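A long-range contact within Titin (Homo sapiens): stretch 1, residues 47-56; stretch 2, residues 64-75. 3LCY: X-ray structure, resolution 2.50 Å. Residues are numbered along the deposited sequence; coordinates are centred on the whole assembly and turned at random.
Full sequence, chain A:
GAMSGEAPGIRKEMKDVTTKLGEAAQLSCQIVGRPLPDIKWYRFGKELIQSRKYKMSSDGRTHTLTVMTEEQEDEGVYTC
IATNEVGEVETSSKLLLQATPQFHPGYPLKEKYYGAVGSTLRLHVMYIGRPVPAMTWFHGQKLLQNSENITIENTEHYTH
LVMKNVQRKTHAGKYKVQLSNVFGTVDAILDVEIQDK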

# COMPACT_ATOMS: atom_id res chain seq x y z
N GLU A 47 -0.23 -17.34 9.70
CA GLU A 47 0.72 -17.11 10.78
C GLU A 47 2.06 -16.61 10.28
O GLU A 47 2.68 -17.24 9.42
CB GLU A 47 0.93 -18.37 11.62
CG GLU A 47 2.13 -18.28 12.55
CD GLU A 47 2.26 -19.47 13.47
OE1 GLU A 47 2.71 -19.29 14.62
OE2 GLU A 47 1.92 -20.60 13.04
N LEU A 48 2.51 -15.48 10.82
CA LEU A 48 3.84 -14.97 10.51
C LEU A 48 4.89 -15.79 11.23
O LEU A 48 4.76 -16.06 12.43
CB LEU A 48 3.96 -13.50 10.92
CG LEU A 48 3.17 -12.47 10.11
CD1 LEU A 48 3.36 -11.08 10.69
CD2 LEU A 48 3.58 -12.50 8.65
N ILE A 49 5.92 -16.21 10.51
CA ILE A 49 7.03 -16.93 11.11
C ILE A 49 8.21 -15.99 11.26
O ILE A 49 8.55 -15.24 10.34
CB ILE A 49 7.44 -18.14 10.26
CG1 ILE A 49 6.26 -19.10 10.11
CG2 ILE A 49 8.62 -18.86 10.90
CD1 ILE A 49 5.74 -19.63 11.43
N GLN A 50 8.85 -16.01 12.43
CA GLN A 50 9.96 -15.11 12.69
C GLN A 50 11.05 -15.21 11.63
O GLN A 50 11.41 -16.30 11.19
CB GLN A 50 10.55 -15.36 14.09
CG GLN A 50 11.67 -14.40 14.44
CD GLN A 50 11.88 -14.27 15.94
OE1 GLN A 50 11.62 -15.20 16.70
NE2 GLN A 50 12.36 -13.10 16.36
N SER A 51 11.55 -14.05 11.22
CA SER A 51 12.64 -13.97 10.26
C SER A 51 13.37 -12.65 10.45
O SER A 51 13.21 -11.99 11.47
CB SER A 51 12.10 -14.07 8.83
OG SER A 51 11.30 -12.94 8.52
N ARG A 52 14.16 -12.26 9.46
CA ARG A 52 14.86 -10.99 9.52
C ARG A 52 13.89 -9.84 9.28
O ARG A 52 14.06 -8.75 9.81
CB ARG A 52 16.00 -10.95 8.50
CG ARG A 52 16.67 -9.58 8.38
CD ARG A 52 17.93 -9.64 7.53
NE ARG A 52 18.99 -10.41 8.19
CZ ARG A 52 20.20 -10.61 7.67
NH1 ARG A 52 20.51 -10.10 6.49
NH2 ARG A 52 21.09 -11.33 8.34
N LYS A 53 12.86 -10.10 8.48
CA LYS A 53 11.86 -9.08 8.18
C LYS A 53 10.84 -8.96 9.31
O LYS A 53 10.43 -7.85 9.66
CB LYS A 53 11.16 -9.38 6.86
CG LYS A 53 10.16 -8.31 6.44
CD LYS A 53 9.48 -8.66 5.13
CE LYS A 53 8.54 -7.55 4.70
NZ LYS A 53 7.80 -7.89 3.45
N TYR A 54 10.44 -10.09 9.87
CA TYR A 54 9.48 -10.08 10.97
C TYR A 54 10.14 -10.52 12.27
O TYR A 54 10.18 -11.72 12.58
CB TYR A 54 8.29 -10.99 10.66
CG TYR A 54 7.57 -10.66 9.37
CD1 TYR A 54 6.82 -9.50 9.25
CD2 TYR A 54 7.62 -11.52 8.29
CE1 TYR A 54 6.16 -9.19 8.08
CE2 TYR A 54 6.96 -11.23 7.11
CZ TYR A 54 6.23 -10.06 7.01
OH TYR A 54 5.57 -9.77 5.84
N LYS A 55 10.65 -9.56 13.03
CA LYS A 55 11.27 -9.86 14.32
C LYS A 55 10.19 -9.91 15.40
O LYS A 55 9.29 -9.07 15.43
CB LYS A 55 12.32 -8.81 14.67
CG LYS A 55 13.25 -8.44 13.51
CD LYS A 55 14.32 -7.47 13.96
CE LYS A 55 14.99 -6.80 12.77
NZ LYS A 55 15.56 -7.79 11.81
N MET A 56 10.25 -10.90 16.27
CA MET A 56 9.24 -11.03 17.31
C MET A 56 9.81 -11.03 18.71
O MET A 56 10.67 -11.82 19.03
CB MET A 56 8.42 -12.28 17.07
CG MET A 56 8.14 -12.49 15.62
SD MET A 56 7.08 -13.85 15.24
CE MET A 56 6.59 -13.42 13.60
N THR A 64 5.85 -7.52 21.06
CA THR A 64 6.14 -6.63 19.97
C THR A 64 6.55 -7.35 18.71
O THR A 64 7.37 -8.24 18.73
CB THR A 64 7.26 -5.64 20.35
OG1 THR A 64 6.95 -5.00 21.58
CG2 THR A 64 7.41 -4.58 19.29
N LEU A 65 5.96 -6.93 17.60
CA LEU A 65 6.33 -7.41 16.28
C LEU A 65 7.05 -6.29 15.53
O LEU A 65 6.57 -5.16 15.48
CB LEU A 65 5.10 -7.85 15.49
CG LEU A 65 5.33 -8.16 14.01
CD1 LEU A 65 6.26 -9.35 13.85
CD2 LEU A 65 4.02 -8.41 13.28
N THR A 66 8.20 -6.60 14.96
CA THR A 66 8.95 -5.60 14.23
C THR A 66 8.94 -5.96 12.76
O THR A 66 9.37 -7.03 12.38
CB THR A 66 10.40 -5.52 14.69
OG1 THR A 66 10.45 -5.19 16.08
CG2 THR A 66 11.16 -4.47 13.91
N VAL A 67 8.45 -5.04 11.94
CA VAL A 67 8.40 -5.27 10.52
C VAL A 67 9.40 -4.37 9.83
O VAL A 67 9.36 -3.16 10.01
CB VAL A 67 7.01 -4.98 9.94
CG1 VAL A 67 6.99 -5.19 8.44
CG2 VAL A 67 5.95 -5.82 10.63
N MET A 68 10.28 -4.95 9.04
CA MET A 68 11.25 -4.16 8.32
C MET A 68 10.55 -3.96 7.01
O MET A 68 10.54 -4.84 6.16
CB MET A 68 12.55 -4.92 8.14
CG MET A 68 13.12 -5.49 9.42
SD MET A 68 13.30 -4.29 10.74
CE MET A 68 14.49 -3.17 10.03
N THR A 69 9.95 -2.80 6.84
CA THR A 69 9.22 -2.51 5.67
C THR A 69 10.06 -2.36 4.44
O THR A 69 11.07 -1.78 4.47
CB THR A 69 8.35 -1.30 5.89
OG1 THR A 69 9.14 -0.13 5.96
CG2 THR A 69 7.63 -1.45 7.14
N GLU A 70 9.61 -2.95 3.36
CA GLU A 70 10.30 -2.86 2.13
C GLU A 70 9.41 -2.40 1.02
O GLU A 70 9.84 -1.79 0.11
CB GLU A 70 10.90 -4.19 1.78
CG GLU A 70 10.04 -5.35 2.12
CD GLU A 70 10.48 -6.64 1.50
OE1 GLU A 70 11.48 -6.65 0.81
OE2 GLU A 70 9.84 -7.66 1.69
N GLU A 71 8.14 -2.73 1.12
CA GLU A 71 7.18 -2.47 0.06
C GLU A 71 5.87 -2.01 0.59
O GLU A 71 5.56 -2.17 1.70
CB GLU A 71 7.00 -3.71 -0.81
CG GLU A 71 6.34 -4.84 -0.11
CD GLU A 71 6.10 -6.03 -0.96
OE1 GLU A 71 6.42 -6.02 -2.12
OE2 GLU A 71 5.58 -7.01 -0.46
N GLN A 72 5.09 -1.40 -0.27
CA GLN A 72 3.81 -0.84 0.08
C GLN A 72 2.85 -1.83 0.63
O GLN A 72 2.03 -1.51 1.40
CB GLN A 72 3.20 -0.12 -1.11
CG GLN A 72 3.53 1.29 -1.12
CD GLN A 72 3.12 2.01 -2.34
OE1 GLN A 72 3.03 3.19 -2.35
NE2 GLN A 72 2.88 1.30 -3.37
N GLU A 73 3.00 -3.06 0.23
CA GLU A 73 2.13 -4.13 0.64
C GLU A 73 2.23 -4.52 2.12
O GLU A 73 1.45 -5.27 2.60
CB GLU A 73 2.37 -5.30 -0.26
CG GLU A 73 1.74 -5.16 -1.58
CD GLU A 73 2.66 -4.77 -2.67
OE1 GLU A 73 2.53 -5.27 -3.79
OE2 GLU A 73 3.50 -3.94 -2.45
N ASP A 74 3.26 -4.04 2.79
CA ASP A 74 3.52 -4.27 4.19
C ASP A 74 2.58 -3.48 5.05
O ASP A 74 2.50 -3.72 6.19
CB ASP A 74 4.95 -3.89 4.58
CG ASP A 74 5.93 -4.76 4.00
OD1 ASP A 74 7.02 -4.34 3.79
OD2 ASP A 74 5.63 -5.87 3.74
N GLU A 75 1.90 -2.53 4.47
CA GLU A 75 0.97 -1.74 5.18
C GLU A 75 -0.25 -2.57 5.53
O GLU A 75 -0.43 -3.62 5.02
CB GLU A 75 0.58 -0.54 4.36
CG GLU A 75 -0.55 -0.78 3.40
CD GLU A 75 -0.53 0.10 2.22
OE1 GLU A 75 -0.95 -0.31 1.17
OE2 GLU A 75 -0.09 1.19 2.34
O HOH W 1 4.32 -7.42 5.69

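Strands 54-56 and 64-68 of this titin segment run antiparallel, their axes 4.7 Å apart at closest approach and their directions 160° apart. Tyr54 faces Val67, Lys55 faces Thr66 and Met56 faces Leu65. Lys55 and Thr66 form the hydrogen-bonded pair, and both of its backbone donors are satisfied: Lys55 N gives to Thr66 O (2.9 Å) and Thr66 N gives to Lys55 O (2.7 Å, nearly straight at 170°). Two residues along, beyond the non-hydrogen-bonded pair Tyr54-Val67, Met68 N donates to Lys53 O at 3.0 Å. Lys53 O and Thr66 O also lie 3.0 Å apart, but both are acceptors and no bond joins them; each accepts a hydrogen bond from an amide, Lys53 O from Met68 N and Thr66 O from Lys55 N, and also receives a CA-H contact, from Val67 CA and Tyr54 CA respectively, both at 3.4 Å.

Side chains alternate across the sheet. On the face of Tyr54, Met56, Leu65 and Val67, Leu65 CD1 lies 4.1 Å from both Tyr54 CB and Met56 CG, while its CD2 meets Leu48 CD1 at 3.8 Å. Val67 CG2 sits at the edge of the Tyr54 ring, 4.0 Å from CD1. On the other face, Lys55 CB and Thr66 CB are 3.8 Å apart; the Lys55 chain passes Met68, with Lys55 CE 3.6 Å from Met68 SD, and Lys55 NZ donates to Arg52 O at 2.7 Å.

Fully extended, with all four chi angles t, Lys53 carries its charge past the strand pairing to two carboxylates: NZ forms salt bridges with Glu70 OE2 (2.7 Å) and Asp74 OD2 (3.0 Å). Asp74 divides its oxygens. OD1 accepts from Glu70 N (3.0 Å) and, weakly, from Glu71 N (3.3 Å), whereas OD2 also accepts from a water (2.8 Å) that is hydrogen-bonded to Tyr54 OH (2.7 Å). Within the first stretch, Ser51 OG accepts from Tyr54 N at 3.3 Å, and Ser51 N donates to Tyr54 O at 3.0 Å.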